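Local coordinates for uncharacterized conserved protein YndB, AHSA1/START domain (Micromonospora chersina, PDB 6V04) that is of unknown function but belongs to the START/Bet v1-like proteins and is involved in dynemicin biosynthesis, perhaps in a cyclase/aromatase-like role, at residues 70-82 and 88-100. Numbering follows the deposited sequence. Where two conformers were deposited one is given.
Sequences HVEPRDRLLFRWS and PECQVGWTLTGGA
Val92 packs against two aromatic rings of the neighbouring strand at once, one methyl for each. Its CB sits over the face of Phe79, 3.9 Å from the centroid of that ring, with CG1 3.4 Å from Phe79 CZ. CG2, anti to the carbonyl carbon, is directed instead at Trp81 and lies 3.8 Å from the centroid of its five-membered ring, 17° off the normal, a CH-pi contact. Phe79 CG sits between the backbone N and the carbonyl carbon (chi1 54°), and from there the ring lies against Val92 with its CZ edge directed at the face of Trp94; the planes stand at 85°, an edge-to-face pair. Leu77 CD1 adds to this row, 3.6 Å from Trp94 CE3.

Strands 76-83 and 90-98 form an antiparallel beta hairpin within a seven-stranded sheet, consistent with the helix-grip fold of Bet v1-like domains. Phe41 and Trp126 also pack on Trp94, and Phe64 stacks on Trp81, so the aromatic face belongs to the buried interior. Paired backbone bonds fix the register, as at Leu77 with Trp94.

The other face, with Arg76, Arg80, Gln91 and Thr95, is largely polar. Arg80 NH1 reaches Glu89 OE2 at 2.9 Å, a salt bridge lying in the guanidinium plane but approaching the carboxylate from above its own; Asp69 takes Arg80 NE. Just after the turn at Pro73 and Arg74, where Asp75 and Arg76 both face Glu72 in a classic beta bulge, Arg76 grips Asp75 OD1 through NE and NH2, while Thr95 CG2 covers one guanidinium face. A water donates to both Asp75 OD1 and Leu96 O, bridging the strands beside the Leu96 N to Asp75 O bond.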
# COMPACT_ATOMS: atom_id res chain seq x y z
N HIS A 70 20.95 0.66 -7.61
CA HIS A 70 21.66 0.50 -8.85
C HIS A 70 20.73 0.25 -10.01
O HIS A 70 19.74 -0.48 -9.90
CB HIS A 70 22.68 -0.63 -8.79
CG HIS A 70 23.79 -0.45 -9.77
ND1 HIS A 70 24.73 0.55 -9.64
CD2 HIS A 70 24.07 -1.08 -10.93
CE1 HIS A 70 25.55 0.51 -10.66
NE2 HIS A 70 25.17 -0.46 -11.46
N VAL A 71 21.09 0.87 -11.13
CA VAL A 71 20.42 0.72 -12.41
C VAL A 71 21.47 0.19 -13.38
O VAL A 71 22.42 0.90 -13.73
CB VAL A 71 19.83 2.05 -12.90
CG1 VAL A 71 19.16 1.88 -14.26
CG2 VAL A 71 18.85 2.60 -11.87
N GLU A 72 21.33 -1.07 -13.78
CA GLU A 72 22.24 -1.65 -14.76
C GLU A 72 21.49 -1.89 -16.05
O GLU A 72 20.67 -2.82 -16.13
CB GLU A 72 22.86 -2.96 -14.25
CG GLU A 72 23.97 -3.47 -15.14
CD GLU A 72 25.10 -2.46 -15.32
OE1 GLU A 72 25.61 -1.94 -14.31
OE2 GLU A 72 25.46 -2.18 -16.48
N PRO A 73 21.72 -1.09 -17.09
CA PRO A 73 20.91 -1.16 -18.31
C PRO A 73 20.73 -2.56 -18.88
O PRO A 73 21.69 -3.32 -19.03
CB PRO A 73 21.67 -0.25 -19.28
CG PRO A 73 22.26 0.79 -18.37
CD PRO A 73 22.67 0.04 -17.14
N ARG A 74 19.48 -2.89 -19.21
CA ARG A 74 19.08 -4.17 -19.80
C ARG A 74 19.45 -5.35 -18.90
O ARG A 74 19.57 -6.48 -19.38
CB ARG A 74 19.67 -4.32 -21.19
CG ARG A 74 19.16 -3.27 -22.17
CD ARG A 74 19.90 -3.29 -23.49
NE ARG A 74 21.32 -3.01 -23.31
CZ ARG A 74 21.83 -1.79 -23.12
NH1 ARG A 74 21.04 -0.73 -23.09
NH2 ARG A 74 23.14 -1.64 -22.96
N ASP A 75 19.56 -5.11 -17.60
CA ASP A 75 19.97 -6.14 -16.66
C ASP A 75 19.09 -6.10 -15.41
O ASP A 75 18.29 -7.01 -15.18
CB ASP A 75 21.45 -5.96 -16.32
CG ASP A 75 21.96 -7.01 -15.37
OD1 ASP A 75 21.16 -7.78 -14.80
OD2 ASP A 75 23.20 -7.07 -15.19
N ARG A 76 19.22 -5.06 -14.58
CA ARG A 76 18.43 -5.08 -13.36
C ARG A 76 18.32 -3.70 -12.73
O ARG A 76 19.11 -2.79 -13.00
CB ARG A 76 19.00 -6.07 -12.35
CG ARG A 76 20.26 -5.59 -11.69
CD ARG A 76 20.95 -6.75 -11.00
NE ARG A 76 21.46 -7.69 -11.98
CZ ARG A 76 21.95 -8.89 -11.68
NH1 ARG A 76 21.98 -9.30 -10.43
NH2 ARG A 76 22.39 -9.67 -12.65
N LEU A 77 17.29 -3.56 -11.90
CA LEU A 77 17.06 -2.42 -11.03
C LEU A 77 17.07 -2.92 -9.60
O LEU A 77 16.35 -3.87 -9.29
CB LEU A 77 15.71 -1.76 -11.34
CG LEU A 77 15.53 -1.20 -12.74
CD1 LEU A 77 14.05 -1.02 -13.04
CD2 LEU A 77 16.25 0.12 -12.85
N LEU A 78 17.87 -2.29 -8.74
CA LEU A 78 17.91 -2.61 -7.32
C LEU A 78 17.58 -1.35 -6.55
O LEU A 78 18.26 -0.33 -6.70
CB LEU A 78 19.28 -3.14 -6.92
CG LEU A 78 19.71 -4.35 -7.74
CD1 LEU A 78 21.13 -4.75 -7.36
CD2 LEU A 78 18.77 -5.50 -7.51
N PHE A 79 16.57 -1.44 -5.69
CA PHE A 79 16.10 -0.27 -4.95
C PHE A 79 15.44 -0.70 -3.65
O PHE A 79 15.15 -1.87 -3.42
CB PHE A 79 15.15 0.58 -5.81
CG PHE A 79 13.97 -0.17 -6.40
CD1 PHE A 79 14.09 -0.83 -7.62
CD2 PHE A 79 12.75 -0.19 -5.76
CE1 PHE A 79 13.00 -1.50 -8.16
CE2 PHE A 79 11.67 -0.87 -6.30
CZ PHE A 79 11.80 -1.52 -7.50
N ARG A 80 15.26 0.29 -2.78
CA ARG A 80 14.58 0.13 -1.51
C ARG A 80 13.35 1.03 -1.51
O ARG A 80 13.37 2.11 -2.10
CB ARG A 80 15.52 0.50 -0.37
CG ARG A 80 16.65 -0.50 -0.20
CD ARG A 80 17.76 0.08 0.64
NE ARG A 80 18.53 1.09 -0.09
CZ ARG A 80 18.57 2.39 0.20
NH1 ARG A 80 17.89 2.88 1.22
NH2 ARG A 80 19.32 3.19 -0.54
N TRP A 81 12.27 0.58 -0.86
CA TRP A 81 11.12 1.47 -0.82
C TRP A 81 10.33 1.29 0.46
O TRP A 81 10.49 0.32 1.21
CB TRP A 81 10.27 1.30 -2.08
CG TRP A 81 9.44 0.06 -2.27
CD1 TRP A 81 9.18 -0.94 -1.39
CD2 TRP A 81 8.72 -0.27 -3.46
NE1 TRP A 81 8.36 -1.89 -1.96
CE2 TRP A 81 8.06 -1.49 -3.24
CE3 TRP A 81 8.58 0.36 -4.70
CZ2 TRP A 81 7.26 -2.10 -4.21
CZ3 TRP A 81 7.79 -0.25 -5.67
CH2 TRP A 81 7.13 -1.45 -5.42
N SER A 82 9.44 2.27 0.70
CA SER A 82 8.64 2.37 1.91
C SER A 82 7.21 2.70 1.51
O SER A 82 6.96 3.76 0.94
CB SER A 82 9.20 3.46 2.84
OG SER A 82 8.32 3.73 3.91
N PRO A 88 7.91 -0.26 6.62
CA PRO A 88 9.30 -0.68 6.77
C PRO A 88 9.99 -0.77 5.41
O PRO A 88 9.36 -1.05 4.39
CB PRO A 88 9.20 -2.05 7.45
CG PRO A 88 7.85 -2.55 7.06
CD PRO A 88 6.96 -1.33 6.98
N GLU A 89 11.31 -0.54 5.42
CA GLU A 89 12.06 -0.55 4.18
C GLU A 89 12.15 -1.96 3.62
O GLU A 89 12.60 -2.89 4.31
CB GLU A 89 13.46 0.02 4.40
CG GLU A 89 14.28 0.12 3.13
CD GLU A 89 15.62 0.78 3.35
OE1 GLU A 89 16.53 0.11 3.89
OE2 GLU A 89 15.76 1.96 2.98
N CYS A 90 11.76 -2.10 2.35
CA CYS A 90 11.86 -3.35 1.61
C CYS A 90 12.97 -3.25 0.58
O CYS A 90 13.16 -2.20 -0.03
CB CYS A 90 10.56 -3.68 0.89
SG CYS A 90 9.15 -3.68 1.97
N GLN A 91 13.72 -4.34 0.42
CA GLN A 91 14.72 -4.47 -0.62
C GLN A 91 14.06 -5.10 -1.84
O GLN A 91 13.59 -6.25 -1.75
CB GLN A 91 15.86 -5.36 -0.13
CG GLN A 91 16.89 -4.65 0.74
CD GLN A 91 18.05 -3.98 -0.02
OE1 GLN A 91 18.87 -3.31 0.60
NE2 GLN A 91 18.10 -4.15 -1.34
N VAL A 92 14.04 -4.38 -2.96
CA VAL A 92 13.35 -4.83 -4.16
C VAL A 92 14.36 -4.97 -5.29
O VAL A 92 15.24 -4.12 -5.46
CB VAL A 92 12.19 -3.88 -4.55
CG1 VAL A 92 11.43 -4.40 -5.75
CG2 VAL A 92 11.23 -3.69 -3.36
N GLY A 93 14.23 -6.05 -6.05
CA GLY A 93 15.04 -6.21 -7.25
C GLY A 93 14.20 -6.61 -8.44
O GLY A 93 13.31 -7.46 -8.31
N TRP A 94 14.43 -5.98 -9.59
CA TRP A 94 13.82 -6.36 -10.86
C TRP A 94 14.95 -6.78 -11.78
O TRP A 94 15.78 -5.94 -12.14
CB TRP A 94 13.03 -5.21 -11.48
CG TRP A 94 11.81 -4.76 -10.76
CD1 TRP A 94 11.26 -5.29 -9.63
CD2 TRP A 94 10.97 -3.67 -11.14
NE1 TRP A 94 10.12 -4.59 -9.29
CE2 TRP A 94 9.93 -3.58 -10.20
CE3 TRP A 94 11.00 -2.74 -12.20
CZ2 TRP A 94 8.93 -2.61 -10.27
CZ3 TRP A 94 10.01 -1.78 -12.27
CH2 TRP A 94 8.99 -1.73 -11.31
N THR A 95 15.01 -8.06 -12.13
CA THR A 95 16.14 -8.61 -12.87
C THR A 95 15.64 -9.25 -14.16
O THR A 95 14.70 -10.05 -14.13
CB THR A 95 16.90 -9.63 -12.02
OG1 THR A 95 17.23 -9.02 -10.76
CG2 THR A 95 18.17 -10.11 -12.73
N LEU A 96 16.27 -8.90 -15.28
CA LEU A 96 15.91 -9.42 -16.58
C LEU A 96 16.91 -10.47 -17.02
O LEU A 96 18.12 -10.25 -16.96
CB LEU A 96 15.88 -8.32 -17.64
CG LEU A 96 14.83 -7.24 -17.44
CD1 LEU A 96 14.83 -6.33 -18.65
CD2 LEU A 96 13.46 -7.85 -17.19
N THR A 97 16.39 -11.59 -17.51
CA THR A 97 17.22 -12.61 -18.15
C THR A 97 16.63 -12.91 -19.52
O THR A 97 15.44 -13.20 -19.65
CB THR A 97 17.30 -13.87 -17.29
OG1 THR A 97 15.99 -14.42 -17.10
CG2 THR A 97 17.89 -13.54 -15.93
N GLY A 98 17.47 -12.80 -20.54
CA GLY A 98 17.04 -13.09 -21.89
C GLY A 98 17.08 -14.57 -22.20
O GLY A 98 17.88 -15.32 -21.65
N GLY A 99 16.18 -14.99 -23.09
CA GLY A 99 16.12 -16.37 -23.51
C GLY A 99 15.85 -16.47 -25.00
O GLY A 99 15.60 -15.46 -25.67
N ALA A 100 15.91 -17.70 -25.50
CA ALA A 100 15.63 -17.92 -26.91
C ALA A 100 14.15 -17.72 -27.21
O ALA A 100 13.79 -17.17 -28.26
CB ALA A 100 16.06 -19.33 -27.32
O HOH W 1 20.29 -10.17 -15.59